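Local structure of probable mannosyltransferase KTR4 (Saccharomyces cerevisiae, 5A07) at residues V228-P233 / F317-E322; P233-Y238 / Y379-Y384; T385-C390 / G399-G404. The protein belongs to a yeast family of probable mannosyltransferases with the GT-A fold and holds guanosine-5'-diphosphate together with a manganese ion. All blocks are in the same frame, centred on the assembly; numbering follows the deposited sequence.

Interaction 1 (V228-P233 / F317-E322); sequences VWRLEP and FWTNFE. With MN (manganese (II) ion), chain G; GDP (guanosine-5'-diphosphate), chain F.
The extended side chain of Arg230 passes alongside the turn at Thr319, whose carbonyl O sits 3.1 Å above one face of the guanidinium, offset toward its rim. That group is fixed by its edge: NH1 of Arg230 donates to OE2 of Glu322 at 3.0 Å, approaching from above the carboxylate plane, and NH2 of Arg230 reaches OE2 of Glu232 at 3.0 Å nearly along the C-O axis. The result is a buried salt-bridge network, in which Asp354 also pairs with Arg230 NH1 and Arg358 with Glu322 OE2, while Glu322 OE1 is hydrogen-bonded to Tyr256 OH. Glu232 opens a Glu-Pro-Asn sequence at the place where many GT-A proteins carry the DXD motif, and its OE1 binds manganese at 2.2 Å. CB of Asn320 packs 3.4 Å from CD of Glu232, and a water links Glu232 N to Asn320 O. The backbones meet where Arg230 N donates to Glu322 O (2.9 Å, N-H...O 156°). Farther along, CE2 of Phe321 lies 3.6 Å from NE1 of Trp229, the rings inclined at 77°. Strand 227-230 pairs parallel with 105-110 and antiparallel with 322-325, with helix 116-131 packed on Trp229 and Leu231 and helix 354-365 beside Arg230 and Thr319.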
loop_
_atom_site.group_PDB
_atom_site.type_symbol
_atom_site.label_atom_id
_atom_site.label_comp_id
_atom_site.label_asym_id
_atom_site.label_seq_id
_atom_site.Cartn_x
_atom_site.Cartn_y
_atom_site.Cartn_z
ATOM N N VAL B 228 -3.167 -10.955 4.115
ATOM C CA VAL B 228 -4.389 -10.171 4.103
ATOM C C VAL B 228 -4.465 -9.532 2.733
ATOM O O VAL B 228 -3.429 -9.169 2.134
ATOM C CB VAL B 228 -4.522 -9.082 5.197
ATOM C CG1 VAL B 228 -4.477 -9.656 6.649
ATOM C CG2 VAL B 228 -3.502 -8.051 5.034
ATOM N N TRP B 229 -5.689 -9.417 2.231
ATOM C CA TRP B 229 -6.023 -8.541 1.154
ATOM C C TRP B 229 -6.819 -7.421 1.826
ATOM O O TRP B 229 -7.987 -7.628 2.194
ATOM C CB TRP B 229 -6.847 -9.342 0.137
ATOM C CG TRP B 229 -7.251 -8.616 -1.109
ATOM C CD1 TRP B 229 -7.624 -7.305 -1.217
ATOM C CD2 TRP B 229 -7.387 -9.192 -2.411
ATOM N NE1 TRP B 229 -7.944 -7.000 -2.557
ATOM C CE2 TRP B 229 -7.801 -8.147 -3.302
ATOM C CE3 TRP B 229 -7.205 -10.479 -2.916
ATOM C CZ2 TRP B 229 -8.024 -8.381 -4.656
ATOM C CZ3 TRP B 229 -7.347 -10.696 -4.259
ATOM C CH2 TRP B 229 -7.756 -9.635 -5.128
ATOM N N ARG B 230 -6.265 -6.228 1.899
ATOM C CA ARG B 230 -6.966 -5.051 2.371
ATOM C C ARG B 230 -7.975 -4.507 1.365
ATOM O O ARG B 230 -7.606 -4.185 0.235
ATOM C CB ARG B 230 -5.988 -3.962 2.743
ATOM C CG ARG B 230 -6.617 -2.657 3.229
ATOM C CD ARG B 230 -5.482 -1.847 3.770
ATOM N NE ARG B 230 -5.832 -0.477 3.972
ATOM C CZ ARG B 230 -4.987 0.413 4.434
ATOM N NH1 ARG B 230 -3.759 0.074 4.794
ATOM N NH2 ARG B 230 -5.371 1.652 4.572
ATOM N N LEU B 231 -9.220 -4.334 1.833
ATOM C CA LEU B 231 -10.333 -3.809 1.070
ATOM C C LEU B 231 -10.909 -2.582 1.776
ATOM O O LEU B 231 -11.107 -2.587 2.999
ATOM C CB LEU B 231 -11.418 -4.868 0.993
ATOM C CG LEU B 231 -12.566 -4.517 0.084
ATOM C CD1 LEU B 231 -12.147 -4.461 -1.382
ATOM C CD2 LEU B 231 -13.626 -5.586 0.275
ATOM N N GLU B 232 -11.120 -1.497 1.032
ATOM C CA GLU B 232 -11.711 -0.282 1.588
ATOM C C GLU B 232 -13.073 -0.021 0.933
ATOM O O GLU B 232 -13.383 -0.580 -0.123
ATOM C CB GLU B 232 -10.843 0.944 1.326
ATOM C CG GLU B 232 -9.553 0.913 2.109
ATOM C CD GLU B 232 -8.942 2.268 2.413
ATOM O OE1 GLU B 232 -9.375 3.314 1.863
ATOM O OE2 GLU B 232 -7.868 2.234 3.046
ATOM N N PRO B 233 -13.892 0.765 1.604
ATOM C CA PRO B 233 -15.186 1.081 1.011
ATOM C C PRO B 233 -15.064 1.845 -0.308
ATOM O O PRO B 233 -14.119 2.608 -0.497
ATOM C CB PRO B 233 -15.850 1.989 2.060
ATOM C CG PRO B 233 -15.174 1.647 3.313
ATOM C CD PRO B 233 -13.754 1.368 2.916
ATOM N N PHE B 317 3.581 2.981 -1.839
ATOM C CA PHE B 317 2.517 2.106 -2.350
ATOM C C PHE B 317 1.224 2.679 -1.784
ATOM O O PHE B 317 1.167 3.028 -0.616
ATOM C CB PHE B 317 2.703 0.680 -1.889
ATOM C CG PHE B 317 4.091 0.166 -2.157
ATOM C CD1 PHE B 317 4.511 0.002 -3.471
ATOM C CD2 PHE B 317 4.961 -0.132 -1.122
ATOM C CE1 PHE B 317 5.828 -0.375 -3.757
ATOM C CE2 PHE B 317 6.235 -0.542 -1.394
ATOM C CZ PHE B 317 6.663 -0.663 -2.705
ATOM N N TRP B 318 0.182 2.707 -2.608
ATOM C CA TRP B 318 -1.080 3.302 -2.170
ATOM C C TRP B 318 -1.947 2.272 -1.508
ATOM O O TRP B 318 -2.727 1.542 -2.169
ATOM C CB TRP B 318 -1.784 3.910 -3.360
ATOM C CG TRP B 318 -2.745 5.045 -2.951
ATOM C CD1 TRP B 318 -2.606 5.905 -1.920
ATOM C CD2 TRP B 318 -3.925 5.403 -3.635
ATOM N NE1 TRP B 318 -3.672 6.829 -1.929
ATOM C CE2 TRP B 318 -4.482 6.523 -2.977
ATOM C CE3 TRP B 318 -4.604 4.863 -4.715
ATOM C CZ2 TRP B 318 -5.674 7.078 -3.373
ATOM C CZ3 TRP B 318 -5.770 5.483 -5.137
ATOM C CH2 TRP B 318 -6.266 6.577 -4.479
ATOM N N THR B 319 -1.822 2.231 -0.209
ATOM C CA THR B 319 -2.241 1.077 0.593
ATOM C C THR B 319 -3.756 0.833 0.724
ATOM O O THR B 319 -4.147 -0.146 1.328
ATOM C CB THR B 319 -1.676 1.179 2.038
ATOM O OG1 THR B 319 -2.077 2.430 2.588
ATOM C CG2 THR B 319 -0.115 1.058 1.988
ATOM N N ASN B 320 -4.633 1.681 0.174
ATOM C CA ASN B 320 -6.040 1.310 0.221
ATOM C C ASN B 320 -6.301 -0.062 -0.369
ATOM O O ASN B 320 -7.268 -0.719 -0.029
ATOM C CB ASN B 320 -6.955 2.399 -0.325
ATOM C CG ASN B 320 -6.596 2.872 -1.728
ATOM O OD1 ASN B 320 -6.674 2.123 -2.677
ATOM N ND2 ASN B 320 -6.291 4.129 -1.848
ATOM N N PHE B 321 -5.486 -0.452 -1.338
ATOM C CA PHE B 321 -5.356 -1.854 -1.784
ATOM C C PHE B 321 -3.984 -2.338 -1.368
ATOM O O PHE B 321 -3.007 -1.644 -1.590
ATOM C CB PHE B 321 -5.415 -1.922 -3.318
ATOM C CG PHE B 321 -4.989 -3.280 -3.901
ATOM C CD1 PHE B 321 -3.647 -3.598 -4.053
ATOM C CD2 PHE B 321 -5.898 -4.215 -4.212
ATOM C CE1 PHE B 321 -3.247 -4.826 -4.582
ATOM C CE2 PHE B 321 -5.530 -5.432 -4.705
ATOM C CZ PHE B 321 -4.209 -5.757 -4.889
ATOM N N GLU B 322 -3.886 -3.473 -0.701
ATOM C CA GLU B 322 -2.563 -4.088 -0.528
ATOM C C GLU B 322 -2.781 -5.594 -0.270
ATOM O O GLU B 322 -3.802 -5.987 0.335
ATOM C CB GLU B 322 -1.728 -3.391 0.531
ATOM C CG GLU B 322 -2.376 -3.322 1.899
ATOM C CD GLU B 322 -1.575 -2.591 2.961
ATOM O OE1 GLU B 322 -0.346 -2.288 2.836
ATOM O OE2 GLU B 322 -2.194 -2.343 4.002
HETATM MN MN MN G . -10.436 5.160 1.419
HETATM P PB GDP F . -8.518 7.579 2.849
HETATM O O1B GDP F . -9.246 8.796 2.420
HETATM O O2B GDP F . -7.196 7.708 3.345
HETATM O O3B GDP F . -8.743 6.442 1.925
HETATM O O3A GDP F . -9.260 7.288 4.262
HETATM P PA GDP F . -10.527 6.411 4.637
HETATM O O1A GDP F . -11.550 7.150 5.385
HETATM O O2A GDP F . -11.069 5.556 3.567
HETATM O "O5'" GDP F . -9.878 5.459 5.716
HETATM C "C5'" GDP F . -9.068 4.294 5.515
HETATM C "C4'" GDP F . -9.742 3.009 5.966
HETATM O "O4'" GDP F . -9.923 3.096 7.385
HETATM C "C3'" GDP F . -11.108 2.753 5.351
HETATM O "O3'" GDP F . -11.316 1.322 5.271
HETATM C "C2'" GDP F . -12.058 3.413 6.363
HETATM O "O2'" GDP F . -13.337 2.795 6.377
HETATM C "C1'" GDP F . -11.342 3.111 7.633
HETATM N N9 GDP F . -11.534 4.128 8.694
HETATM C C8 GDP F . -11.170 5.436 8.702
HETATM N N7 GDP F . -11.490 5.995 9.938
HETATM C C5 GDP F . -12.038 4.996 10.696
HETATM C C6 GDP F . -12.564 4.917 12.072
HETATM O O6 GDP F . -12.502 6.010 12.721
HETATM N N1 GDP F . -13.059 3.743 12.486
HETATM C C2 GDP F . -13.112 2.626 11.667
HETATM N N2 GDP F . -13.624 1.495 12.140
HETATM N N3 GDP F . -12.641 2.649 10.382
HETATM C C4 GDP F . -12.062 3.764 9.900
HETATM O O HOH W 1 -9.378 -1.513 -1.415
HETATM O O HOH W 2 -12.559 4.119 1.060
HETATM O O HOH W 3 -11.657 7.120 0.883
#

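Interaction 2 (P233-Y238 / Y379-Y384); sequences PNVNFY and YHHTPY. With MN (manganese (II) ion), chain G; GDP (guanosine-5'-diphosphate), chain F.
With CG of Asn236 anti to its own carbonyl carbon (chi1 -60°) and CG of His380 anti to its backbone N (chi1 163°), the two side chains lie side by side and point the same way. They belong to a small antiparallel sheet in which strand 379-381 is the middle strand, between 236-237 and 384-386. ND2 of Asn236 donates to ND1 of His380 at 2.9 Å; the acceptor is met in the plane of the imidazole, but the bond is bent (137° at the hydrogen). In the backbone of the same two residues, a hydrogen-bonded pair, Asn236 N donates to His380 O at 3.0 Å and His380 N to Asn236 O at 2.9 Å. The hydroxyl of Tyr238 rests against CB of His380.

The opposite face carries Phe237 and Tyr379, a non-hydrogen-bonded pair: CE1 of Phe237 comes 3.6 Å from CD1 of Tyr379, near the plane of the tyrosine ring. CG1 of Val235 touches two neighbours, OH of Tyr379 at 3.4 Å and CD2 of His381 at 3.7 Å. That hydroxyl has its polar partner in Asn320. The imidazole of His381 is held at both nitrogens, since ND1 donates to Thr382 O at 3.0 Å while NE2 of His381 binds manganese at 2.4 Å.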
loop_
_atom_site.group_PDB
_atom_site.type_symbol
_atom_site.label_atom_id
_atom_site.label_comp_id
_atom_site.label_asym_id
_atom_site.label_seq_id
_atom_site.Cartn_x
_atom_site.Cartn_y
_atom_site.Cartn_z
ATOM N N PRO B 233 -13.892 0.765 1.604
ATOM C CA PRO B 233 -15.186 1.081 1.011
ATOM C C PRO B 233 -15.064 1.845 -0.308
ATOM O O PRO B 233 -14.119 2.608 -0.497
ATOM C CB PRO B 233 -15.850 1.989 2.060
ATOM C CG PRO B 233 -15.174 1.647 3.313
ATOM C CD PRO B 233 -13.754 1.368 2.916
ATOM N N ASN B 234 -16.061 1.668 -1.169
ATOM C CA ASN B 234 -16.185 2.521 -2.360
ATOM C C ASN B 234 -15.044 2.363 -3.414
ATOM O O ASN B 234 -14.651 3.319 -4.031
ATOM C CB ASN B 234 -16.282 3.990 -1.946
ATOM C CG ASN B 234 -16.956 4.827 -3.010
ATOM O OD1 ASN B 234 -17.689 4.307 -3.853
ATOM N ND2 ASN B 234 -16.667 6.121 -3.017
ATOM N N VAL B 235 -14.559 1.147 -3.603
ATOM C CA VAL B 235 -13.556 0.898 -4.623
ATOM C C VAL B 235 -14.157 0.040 -5.666
ATOM O O VAL B 235 -15.248 -0.553 -5.489
ATOM C CB VAL B 235 -12.274 0.258 -4.030
ATOM C CG1 VAL B 235 -11.756 1.115 -2.941
ATOM C CG2 VAL B 235 -12.530 -1.154 -3.499
ATOM N N ASN B 236 -13.439 -0.067 -6.765
ATOM C CA ASN B 236 -13.893 -0.794 -7.938
ATOM C C ASN B 236 -12.851 -1.746 -8.430
ATOM O O ASN B 236 -11.659 -1.432 -8.359
ATOM C CB ASN B 236 -14.215 0.203 -9.083
ATOM C CG ASN B 236 -15.312 1.191 -8.682
ATOM O OD1 ASN B 236 -16.485 0.837 -8.639
ATOM N ND2 ASN B 236 -14.912 2.349 -8.243
ATOM N N PHE B 237 -13.297 -2.907 -8.884
ATOM C CA PHE B 237 -12.461 -3.855 -9.562
ATOM C C PHE B 237 -12.987 -4.034 -10.947
ATOM O O PHE B 237 -14.215 -4.195 -11.163
ATOM C CB PHE B 237 -12.447 -5.186 -8.855
ATOM C CG PHE B 237 -11.787 -5.140 -7.485
ATOM C CD1 PHE B 237 -10.412 -5.221 -7.347
ATOM C CD2 PHE B 237 -12.538 -4.902 -6.367
ATOM C CE1 PHE B 237 -9.811 -5.080 -6.106
ATOM C CE2 PHE B 237 -11.957 -4.787 -5.143
ATOM C CZ PHE B 237 -10.586 -4.828 -5.014
ATOM N N TYR B 238 -12.101 -4.143 -11.914
ATOM C CA TYR B 238 -12.533 -4.163 -13.334
ATOM C C TYR B 238 -12.218 -5.416 -14.087
ATOM O O TYR B 238 -12.826 -5.590 -15.166
ATOM C CB TYR B 238 -11.921 -2.984 -14.132
ATOM C CG TYR B 238 -12.273 -1.643 -13.569
ATOM C CD1 TYR B 238 -13.618 -1.155 -13.610
ATOM C CD2 TYR B 238 -11.329 -0.828 -12.998
ATOM C CE1 TYR B 238 -13.976 0.077 -13.020
ATOM C CE2 TYR B 238 -11.688 0.401 -12.450
ATOM C CZ TYR B 238 -13.017 0.842 -12.496
ATOM O OH TYR B 238 -13.302 2.033 -11.918
ATOM N N TYR B 379 -8.273 -1.645 -10.975
ATOM C CA TYR B 379 -8.697 -1.178 -9.656
ATOM C C TYR B 379 -8.822 0.316 -9.592
ATOM O O TYR B 379 -7.994 1.086 -10.201
ATOM C CB TYR B 379 -7.632 -1.523 -8.608
ATOM C CG TYR B 379 -7.916 -0.949 -7.241
ATOM C CD1 TYR B 379 -8.707 -1.654 -6.366
ATOM C CD2 TYR B 379 -7.226 0.154 -6.764
ATOM C CE1 TYR B 379 -8.912 -1.196 -5.053
ATOM C CE2 TYR B 379 -7.409 0.655 -5.493
ATOM C CZ TYR B 379 -8.309 -0.033 -4.628
ATOM O OH TYR B 379 -8.482 0.364 -3.327
ATOM N N HIS B 380 -9.847 0.797 -8.895
ATOM C CA HIS B 380 -9.995 2.262 -8.662
ATOM C C HIS B 380 -10.369 2.573 -7.261
ATOM O O HIS B 380 -11.253 1.916 -6.704
ATOM C CB HIS B 380 -11.026 2.806 -9.631
ATOM C CG HIS B 380 -11.582 4.146 -9.280
ATOM N ND1 HIS B 380 -12.829 4.305 -8.715
ATOM C CD2 HIS B 380 -11.090 5.388 -9.447
ATOM C CE1 HIS B 380 -13.097 5.605 -8.583
ATOM N NE2 HIS B 380 -12.046 6.281 -9.014
ATOM N N HIS B 381 -9.731 3.613 -6.719
ATOM C CA HIS B 381 -10.143 4.280 -5.507
ATOM C C HIS B 381 -9.948 5.727 -5.859
ATOM O O HIS B 381 -8.865 6.154 -6.335
ATOM C CB HIS B 381 -9.226 3.892 -4.345
ATOM C CG HIS B 381 -9.496 4.586 -3.027
ATOM N ND1 HIS B 381 -9.390 5.936 -2.834
ATOM C CD2 HIS B 381 -9.874 4.078 -1.827
ATOM C CE1 HIS B 381 -9.628 6.229 -1.564
ATOM N NE2 HIS B 381 -9.931 5.112 -0.947
ATOM N N THR B 382 -10.942 6.537 -5.619
ATOM C CA THR B 382 -10.813 7.947 -6.044
ATOM C C THR B 382 -9.501 8.608 -5.557
ATOM O O THR B 382 -9.143 8.411 -4.438
ATOM C CB THR B 382 -12.045 8.853 -5.561
ATOM O OG1 THR B 382 -11.801 10.181 -6.060
ATOM C CG2 THR B 382 -12.165 8.965 -4.050
ATOM N N PRO B 383 -8.785 9.351 -6.398
ATOM C CA PRO B 383 -9.033 9.708 -7.800
ATOM C C PRO B 383 -8.210 8.916 -8.838
ATOM O O PRO B 383 -8.099 9.357 -9.989
ATOM C CB PRO B 383 -8.517 11.133 -7.857
ATOM C CG PRO B 383 -7.342 11.148 -6.941
ATOM C CD PRO B 383 -7.675 10.161 -5.840
ATOM N N TYR B 384 -7.712 7.736 -8.495
ATOM C CA TYR B 384 -6.737 7.062 -9.376
ATOM C C TYR B 384 -7.175 5.682 -9.745
ATOM O O TYR B 384 -7.846 4.964 -8.967
ATOM C CB TYR B 384 -5.379 7.028 -8.675
ATOM C CG TYR B 384 -4.778 8.385 -8.305
ATOM C CD1 TYR B 384 -4.464 9.307 -9.262
ATOM C CD2 TYR B 384 -4.545 8.725 -6.994
ATOM C CE1 TYR B 384 -3.993 10.539 -8.916
ATOM C CE2 TYR B 384 -4.000 9.935 -6.615
ATOM C CZ TYR B 384 -3.712 10.827 -7.592
ATOM O OH TYR B 384 -3.228 12.030 -7.292
HETATM MN MN MN G . -10.436 5.160 1.419
HETATM P PB GDP F . -8.518 7.579 2.849
HETATM O O1B GDP F . -9.246 8.796 2.420
HETATM O O2B GDP F . -7.196 7.708 3.345
HETATM O O3B GDP F . -8.743 6.442 1.925
HETATM O O3A GDP F . -9.260 7.288 4.262
HETATM P PA GDP F . -10.527 6.411 4.637
HETATM O O1A GDP F . -11.550 7.150 5.385
HETATM O O2A GDP F . -11.069 5.556 3.567
HETATM O "O5'" GDP F . -9.878 5.459 5.716
HETATM C "C5'" GDP F . -9.068 4.294 5.515
HETATM C "C4'" GDP F . -9.742 3.009 5.966
HETATM O "O4'" GDP F . -9.923 3.096 7.385
HETATM C "C3'" GDP F . -11.108 2.753 5.351
HETATM O "O3'" GDP F . -11.316 1.322 5.271
HETATM C "C2'" GDP F . -12.058 3.413 6.363
HETATM O "O2'" GDP F . -13.337 2.795 6.377
HETATM C "C1'" GDP F . -11.342 3.111 7.633
HETATM N N9 GDP F . -11.534 4.128 8.694
HETATM C C8 GDP F . -11.170 5.436 8.702
HETATM N N7 GDP F . -11.490 5.995 9.938
HETATM C C5 GDP F . -12.038 4.996 10.696
HETATM C C6 GDP F . -12.564 4.917 12.072
HETATM O O6 GDP F . -12.502 6.010 12.721
HETATM N N1 GDP F . -13.059 3.743 12.486
HETATM C C2 GDP F . -13.112 2.626 11.667
HETATM N N2 GDP F . -13.624 1.495 12.140
HETATM N N3 GDP F . -12.641 2.649 10.382
HETATM C C4 GDP F . -12.062 3.764 9.900
HETATM O O HOH W 2 -12.559 4.119 1.060
HETATM O O HOH W 4 -13.337 5.619 -4.142
HETATM O O HOH W 3 -11.657 7.120 0.883
#

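Interaction 3 (T385-C390 / G399-G404); sequences TNCPTC and GNCVPG
Cys387 O is approached by two groups from 399-404: Gly404 N donates a hydrogen bond to it at 2.9 Å, in the carbonyl plane and fairly straight (155° at the hydrogen), and Pro403 CA adds a CA-H...O contact at 3.2 Å from the same oxygen. Gly404 takes a positive phi, a backbone setting that glycine accepts readily.

Beside this bond the covalent link is made. SG of Cys387 and SG of Cys401 are joined at 2.1 Å, and the positive chi3 of 80° gives the disulfide a right-handed twist. The cysteines reach it differently: in Cys387 SG stands anti to the backbone N, whereas in Cys401 it lies between the backbone N and the carbonyl carbon (chi1 64°). CB of Cys387 lies 3.4 Å from Val402 O. The motif is a disulfide-closed loop that starts where strand 384-386 of the small antiparallel sheet ends; within the loop, Cys397 forms a second disulfide, with Cys239.

The ring of Pro403 packs against Cys387 and Thr389. Its CD is 4.1 Å from SG of Cys387, and its CB comes 3.5 Å from OG1 of Thr389, the two side chains crossing at about a right angle. That hydroxyl is hydrogen-bonded to Leu80 O. On the strand side, CG2 of Thr385 touches CB of Cys401 at 4.1 Å.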
loop_
_atom_site.group_PDB
_atom_site.type_symbol
_atom_site.label_atom_id
_atom_site.label_comp_id
_atom_site.label_asym_id
_atom_site.label_seq_id
_atom_site.Cartn_x
_atom_site.Cartn_y
_atom_site.Cartn_z
ATOM N N THR B 385 -6.729 5.264 -10.926
ATOM C CA THR B 385 -7.115 3.984 -11.480
ATOM C C THR B 385 -5.917 3.277 -12.104
ATOM O O THR B 385 -5.138 3.905 -12.826
ATOM C CB THR B 385 -8.161 4.169 -12.591
ATOM O OG1 THR B 385 -9.344 4.767 -12.038
ATOM C CG2 THR B 385 -8.589 2.894 -13.155
ATOM N N ASN B 386 -5.776 1.969 -11.814
ATOM C CA ASN B 386 -4.927 1.078 -12.569
ATOM C C ASN B 386 -5.843 0.319 -13.537
ATOM O O ASN B 386 -6.644 -0.515 -13.094
ATOM C CB ASN B 386 -4.234 0.078 -11.628
ATOM C CG ASN B 386 -3.392 -0.916 -12.386
ATOM O OD1 ASN B 386 -2.476 -0.529 -13.167
ATOM N ND2 ASN B 386 -3.656 -2.200 -12.158
ATOM N N CYS B 387 -5.712 0.581 -14.833
ATOM C CA CYS B 387 -6.600 0.004 -15.842
ATOM C C CYS B 387 -5.761 -0.615 -16.966
ATOM O O CYS B 387 -5.276 0.130 -17.831
ATOM C CB CYS B 387 -7.526 1.073 -16.408
ATOM S SG CYS B 387 -8.767 0.298 -17.510
ATOM N N PRO B 388 -5.514 -1.946 -16.918
ATOM C CA PRO B 388 -4.588 -2.523 -17.892
ATOM C C PRO B 388 -5.251 -2.752 -19.253
ATOM O O PRO B 388 -6.490 -2.564 -19.382
ATOM C CB PRO B 388 -4.225 -3.878 -17.265
ATOM C CG PRO B 388 -5.459 -4.242 -16.458
ATOM C CD PRO B 388 -5.968 -2.959 -15.919
ATOM N N THR B 389 -4.453 -3.240 -20.205
ATOM C CA THR B 389 -4.900 -3.516 -21.531
ATOM C C THR B 389 -4.939 -5.032 -21.760
ATOM O O THR B 389 -4.010 -5.750 -21.349
ATOM C CB THR B 389 -3.929 -2.868 -22.528
ATOM O OG1 THR B 389 -4.003 -1.445 -22.432
ATOM C CG2 THR B 389 -4.250 -3.305 -23.976
ATOM N N CYS B 390 -6.048 -5.514 -22.339
ATOM C CA CYS B 390 -6.246 -6.920 -22.684
ATOM C C CYS B 390 -5.939 -7.171 -24.176
ATOM O O CYS B 390 -6.033 -6.235 -24.978
ATOM C CB CYS B 390 -7.740 -7.297 -22.514
ATOM S SG CYS B 390 -8.229 -7.095 -20.796
ATOM N N GLY B 399 -14.598 -3.411 -19.134
ATOM C CA GLY B 399 -14.802 -2.228 -19.922
ATOM C C GLY B 399 -15.225 -0.980 -19.170
ATOM O O GLY B 399 -15.457 0.045 -19.797
ATOM N N ASN B 400 -15.319 -1.015 -17.842
ATOM C CA ASN B 400 -15.666 0.200 -17.050
ATOM C C ASN B 400 -14.507 1.104 -16.694
ATOM O O ASN B 400 -14.690 2.121 -16.015
ATOM C CB ASN B 400 -16.410 -0.198 -15.770
ATOM C CG ASN B 400 -17.826 -0.749 -16.050
ATOM O OD1 ASN B 400 -18.337 -1.547 -15.306
ATOM N ND2 ASN B 400 -18.389 -0.370 -17.148
ATOM N N CYS B 401 -13.309 0.792 -17.176
ATOM C CA CYS B 401 -12.227 1.708 -17.025
ATOM C C CYS B 401 -11.540 1.893 -18.394
ATOM O O CYS B 401 -11.576 1.020 -19.210
ATOM C CB CYS B 401 -11.219 1.286 -15.933
ATOM S SG CYS B 401 -10.306 -0.263 -16.204
ATOM N N VAL B 402 -10.962 3.061 -18.593
ATOM C CA VAL B 402 -10.198 3.414 -19.802
ATOM C C VAL B 402 -8.684 3.016 -19.627
ATOM O O VAL B 402 -8.023 3.514 -18.745
ATOM C CB VAL B 402 -10.315 4.906 -20.022
ATOM C CG1 VAL B 402 -9.421 5.368 -21.171
ATOM C CG2 VAL B 402 -11.791 5.235 -20.251
ATOM N N PRO B 403 -8.186 2.127 -20.472
ATOM C CA PRO B 403 -6.836 1.559 -20.289
ATOM C C PRO B 403 -5.815 2.628 -20.267
ATOM O O PRO B 403 -5.884 3.553 -21.081
ATOM C CB PRO B 403 -6.671 0.672 -21.507
ATOM C CG PRO B 403 -8.051 0.193 -21.785
ATOM C CD PRO B 403 -8.966 1.387 -21.508
ATOM N N GLY B 404 -4.982 2.612 -19.221
ATOM C CA GLY B 404 -3.899 3.518 -19.059
ATOM C C GLY B 404 -4.247 4.868 -18.512
ATOM O O GLY B 404 -3.377 5.689 -18.269
#

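Overall arrangement
Followed from the N terminus, the first of these contacts begins at strand 227-230, well into the chain, where interaction 1 closes a loop of 83 residues by bringing back 317-322. Before that loop closes, 233-238 opens interaction 2, completed only at 379-384 after 140 intervening residues; the two contacts therefore cross, and they share Pro233. Each supplies one protein ligand to the same manganese, and a probable hydrogen bond, Asn320 OD1 to Tyr379 OH at 2.6 Å, ties the turn before strand 322-325 of the mixed sheet to the small antiparallel sheet. Interaction 3 follows in series, closing an eight-residue gap about 12 Å from interaction 2 (centre to centre). Tyr379 O and Asn386 N, 2.9 Å apart, connect those two through neighbouring strands.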